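Local atomic coordinates of DUF3861 domain-containing protein (Pectobacterium atrosepticum SCRI1043, PDB entry 3CJL), a protein that is of unknown function, a small DUF3861-family protein with a two-stranded antiparallel sheet and several helices, found as a two-chain assembly. Residues 53-56 with 57-60; 61-64 with 65-68. All blocks are in the same frame, centred on the assembly; numbering follows the deposited sequence.

Contact 1 (53-56 with 57-60); sequences VGLK and LFGE. With EDO (1,2-ethanediol), chain C.
V53 and L57 pack side by side one turn apart on the alpha helix 45-64, whose middle offers a worked example of how i to i+4 bonding and side-chain contacts share a helix. Four successive backbone bonds run through it. L57 N reaches V53 O at 3.0 Å, and F58 N meets G54 O at 3.0 Å with an almost straight N-H···O angle of 174°. G59 N donates to L55 O at 2.8 Å, a more bent bond (145°), and E60 N to K56 O at 3.1 Å.

Apolar contacts decorate this ladder. In the first pair the two side chains point the same way, V53 CG1 4.0 Å from L57 CD1. L55 CD1 and F58 CE2, whose side chains slant across each other, meet at 4.2 Å. The chi1 of F58, 102°, departs from a staggered position and leaves the ring with its edge toward G54 O, which sits near the ring plane 3.6 Å from CD2. In the fold, L55 faces F78, F81, M82 and L85 of helix 75-86, and L57 touches F24 of strand 19-26. This helix also builds the dimer: F58 meets F58 of the second subunit, while L57 and F58 pack on G54 of the second subunit, where no side chain intervenes.

Polar ends turn outward from the backbone ladder. E60 OE2 accepts from Q64 NE2, farther along the helix. K56, bent at chi2 and chi3, carries its amino group to a salt bridge with D28 OD2; the same NZ donates to O2 of a bound 1,2-ethanediol, probably from the crystallisation liquor, at 3.2 Å.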
loop_
_atom_site.group_PDB
_atom_site.type_symbol
_atom_site.label_atom_id
_atom_site.label_comp_id
_atom_site.label_asym_id
_atom_site.label_seq_id
_atom_site.Cartn_x
_atom_site.Cartn_y
_atom_site.Cartn_z
ATOM N N VAL A 53 2.063 -3.355 4.688
ATOM C CA VAL A 53 0.916 -3.793 3.876
ATOM C C VAL A 53 0.761 -2.903 2.647
ATOM O O VAL A 53 0.604 -3.397 1.528
ATOM C CB VAL A 53 -0.400 -3.802 4.695
ATOM C CG1 VAL A 53 -1.628 -3.984 3.788
ATOM C CG2 VAL A 53 -0.352 -4.895 5.753
ATOM N N GLY A 54 0.812 -1.597 2.865
ATOM C CA GLY A 54 0.655 -0.628 1.800
ATOM C C GLY A 54 1.719 -0.724 0.737
ATOM O O GLY A 54 1.400 -0.756 -0.447
ATOM N N LEU A 55 2.972 -0.796 1.177
ATOM C CA LEU A 55 4.138 -0.964 0.293
ATOM C C LEU A 55 4.120 -2.248 -0.585
ATOM O O LEU A 55 4.464 -2.204 -1.766
ATOM C CB LEU A 55 5.393 -0.967 1.157
ATOM C CG LEU A 55 6.763 -1.021 0.506
ATOM C CD1 LEU A 55 6.977 0.232 -0.300
ATOM C CD2 LEU A 55 7.810 -1.177 1.597
ATOM N N LYS A 56 3.775 -3.390 0.013
ATOM C CA LYS A 56 3.661 -4.647 -0.721
ATOM C C LYS A 56 2.494 -4.624 -1.718
ATOM O O LYS A 56 2.616 -5.152 -2.809
ATOM C CB LYS A 56 3.510 -5.853 0.213
ATOM C CG LYS A 56 4.609 -6.088 1.246
ATOM C CD LYS A 56 6.043 -5.927 0.756
ATOM C CE LYS A 56 6.493 -7.030 -0.120
ATOM N NZ LYS A 56 7.983 -6.865 -0.386
ATOM N N LEU A 57 1.372 -4.010 -1.352
ATOM C CA LEU A 57 0.243 -3.870 -2.274
ATOM C C LEU A 57 0.614 -3.016 -3.471
ATOM O O LEU A 57 0.480 -3.473 -4.587
ATOM C CB LEU A 57 -0.998 -3.281 -1.591
ATOM C CG LEU A 57 -1.794 -4.217 -0.680
ATOM C CD1 LEU A 57 -2.891 -3.430 0.051
ATOM C CD2 LEU A 57 -2.373 -5.402 -1.473
ATOM N N PHE A 58 1.105 -1.795 -3.255
ATOM C CA PHE A 58 1.402 -0.926 -4.403
ATOM C C PHE A 58 2.661 -1.358 -5.158
ATOM O O PHE A 58 2.688 -1.258 -6.373
ATOM C CB PHE A 58 1.254 0.589 -4.069
ATOM C CG PHE A 58 2.530 1.340 -3.825
ATOM C CD1 PHE A 58 3.277 1.813 -4.894
ATOM C CD2 PHE A 58 2.904 1.713 -2.531
ATOM C CE1 PHE A 58 4.432 2.540 -4.689
ATOM C CE2 PHE A 58 4.055 2.470 -2.308
ATOM C CZ PHE A 58 4.821 2.877 -3.390
ATOM N N GLY A 59 3.636 -1.939 -4.456
ATOM C CA GLY A 59 4.856 -2.455 -5.066
ATOM C C GLY A 59 4.658 -3.634 -6.004
ATOM O O GLY A 59 5.283 -3.702 -7.053
ATOM N N GLU A 60 3.796 -4.560 -5.607
ATOM C CA GLU A 60 3.362 -5.665 -6.463
ATOM C C GLU A 60 2.695 -5.179 -7.765
ATOM O O GLU A 60 2.983 -5.704 -8.837
ATOM C CB GLU A 60 2.411 -6.568 -5.677
ATOM C CG GLU A 60 1.843 -7.750 -6.432
ATOM C CD GLU A 60 2.912 -8.669 -7.016
ATOM O OE1 GLU A 60 3.939 -8.925 -6.339
ATOM O OE2 GLU A 60 2.705 -9.134 -8.161
HETATM C C1 EDO C . 11.463 -6.380 3.573
HETATM O O1 EDO C . 11.627 -5.227 4.414
HETATM C C2 EDO C . 10.756 -5.989 2.276
HETATM O O2 EDO C . 10.537 -7.143 1.443
#

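Contact 2 (61-64 with 65-68); sequences VMMQ and QRKH
M63, present as selenomethionine, overlaps the guanidinium of R66, its SE atom lying 3.3 Å from NH2. The two side chains slant past each other, and selenium approaches the guanidinium obliquely. R66 starts with CG anti to its own N (chi1 -175°) and bends at chi3, which swings the guanidinium back along the helix flank; M63 is bent at chi2 and chi3. Because R66 also touches a crystal neighbour, this pose may owe something to the lattice.

On another flank, Q65 bends at chi2, and its CG comes 4.4 Å from V61 CG1 and 3.5 Å from V61 O. This is the C-terminal end of helix 45-64, where the regular i to i+4 pattern gives out. Q65 N is divided between two acceptors, V61 O at 2.9 Å and M62 O at 3.2 Å, both weak bonds with strongly bent angles. Q65 is also the first residue to leave helical backbone angles (-118°/42°). The chain then folds straight into a type I beta turn from Q65 to H68, held by H68 N donating to Q65 O at 3.1 Å.

M62 and Q65 both touch F71 of helix 69-72. Q64 OE1 accepts from Q47 NE2 of the second subunit, its NE2 being engaged by E60; H68 NE2 is hydrogen-bonded to M41 O of that subunit.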
loop_
_atom_site.group_PDB
_atom_site.type_symbol
_atom_site.label_atom_id
_atom_site.label_comp_id
_atom_site.label_asym_id
_atom_site.label_seq_id
_atom_site.Cartn_x
_atom_site.Cartn_y
_atom_site.Cartn_z
ATOM N N VAL A 61 1.827 -4.175 -7.688
ATOM C CA VAL A 61 1.175 -3.639 -8.906
ATOM C C VAL A 61 2.190 -3.042 -9.889
ATOM O O VAL A 61 2.099 -3.243 -11.103
ATOM C CB VAL A 61 0.079 -2.597 -8.580
ATOM C CG1 VAL A 61 -0.462 -1.984 -9.867
ATOM C CG2 VAL A 61 -1.059 -3.247 -7.809
HETATM N N MSE A 62 3.144 -2.305 -9.361
HETATM C CA MSE A 62 4.220 -1.757 -10.174
HETATM C C MSE A 62 5.092 -2.859 -10.803
HETATM O O MSE A 62 5.506 -2.707 -11.945
HETATM C CB MSE A 62 5.059 -0.785 -9.351
HETATM C CG MSE A 62 4.255 0.447 -8.967
HETATM SE SE MSE A 62 5.302 1.903 -8.196
HETATM C CE MSE A 62 6.555 0.855 -7.125
HETATM N N MSE A 63 5.348 -3.953 -10.082
HETATM C CA MSE A 63 6.049 -5.120 -10.663
HETATM C C MSE A 63 5.270 -5.675 -11.856
HETATM O O MSE A 63 5.851 -6.042 -12.856
HETATM C CB MSE A 63 6.184 -6.290 -9.671
HETATM C CG MSE A 63 7.067 -6.115 -8.451
HETATM SE SE MSE A 63 8.728 -5.249 -8.803
HETATM C CE MSE A 63 8.235 -3.318 -8.201
ATOM N N GLN A 64 3.946 -5.744 -11.718
ATOM C CA GLN A 64 3.071 -6.231 -12.796
ATOM C C GLN A 64 2.942 -5.255 -13.964
ATOM O O GLN A 64 2.684 -5.672 -15.081
ATOM C CB GLN A 64 1.693 -6.539 -12.236
ATOM C CG GLN A 64 1.712 -7.684 -11.243
ATOM C CD GLN A 64 0.385 -7.897 -10.571
ATOM O OE1 GLN A 64 -0.633 -7.387 -11.015
ATOM N NE2 GLN A 64 0.391 -8.660 -9.487
ATOM N N GLN A 65 3.119 -3.963 -13.696
ATOM C CA GLN A 65 2.959 -2.900 -14.693
ATOM C C GLN A 65 4.279 -2.149 -14.906
ATOM O O GLN A 65 4.282 -0.931 -15.039
ATOM C CB GLN A 65 1.849 -1.940 -14.221
ATOM C CG GLN A 65 0.463 -2.584 -14.087
ATOM C CD GLN A 65 -0.231 -2.826 -15.427
ATOM O OE1 GLN A 65 -0.581 -3.950 -15.764
ATOM N NE2 GLN A 65 -0.432 -1.767 -16.188
ATOM N N ARG A 66 5.386 -2.898 -14.970
ATOM C CA ARG A 66 6.756 -2.357 -15.094
ATOM C C ARG A 66 6.943 -1.380 -16.265
ATOM O O ARG A 66 7.636 -0.377 -16.121
ATOM C CB ARG A 66 7.774 -3.521 -15.220
ATOM C CG ARG A 66 9.247 -3.090 -15.227
ATOM C CD ARG A 66 10.269 -4.265 -15.207
ATOM N NE ARG A 66 10.083 -5.100 -14.025
ATOM C CZ ARG A 66 10.408 -4.751 -12.777
ATOM N NH1 ARG A 66 10.976 -3.568 -12.493
ATOM N NH2 ARG A 66 10.157 -5.603 -11.792
ATOM N N LYS A 67 6.324 -1.695 -17.403
ATOM C CA LYS A 67 6.427 -0.908 -18.652
ATOM C C LYS A 67 5.546 0.359 -18.703
ATOM O O LYS A 67 5.689 1.188 -19.605
ATOM C CB LYS A 67 6.096 -1.804 -19.859
ATOM N N HIS A 68 4.640 0.487 -17.746
ATOM C CA HIS A 68 3.775 1.652 -17.613
ATOM C C HIS A 68 4.645 2.913 -17.383
ATOM O O HIS A 68 5.486 2.913 -16.499
ATOM C CB HIS A 68 2.849 1.426 -16.409
ATOM C CG HIS A 68 1.611 2.255 -16.423
ATOM N ND1 HIS A 68 1.575 3.536 -16.927
ATOM C CD2 HIS A 68 0.364 1.990 -15.965
ATOM C CE1 HIS A 68 0.353 4.019 -16.796
ATOM N NE2 HIS A 68 -0.396 3.105 -16.202
#

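From the N terminus, the chain passes through strands 4-12 and 19-26 and helix 30-37 before entering helix 45-64, which carries contact 1 in its middle and the first half of contact 2 at its end. Residue 61 follows 60 directly, so the two contacts adjoin end to end, their centres about 12 Å apart, and neither nests within nor crosses the other. Being local, neither closes a long loop; contact 2 turns the chain toward helix 69-72. Contact 1, near the centre of the chain, joins strand 19-26 and helices 30-37 and 75-86 to helix 45-64. Both also face the second subunit, one at mid-helix, the other where the helix ends.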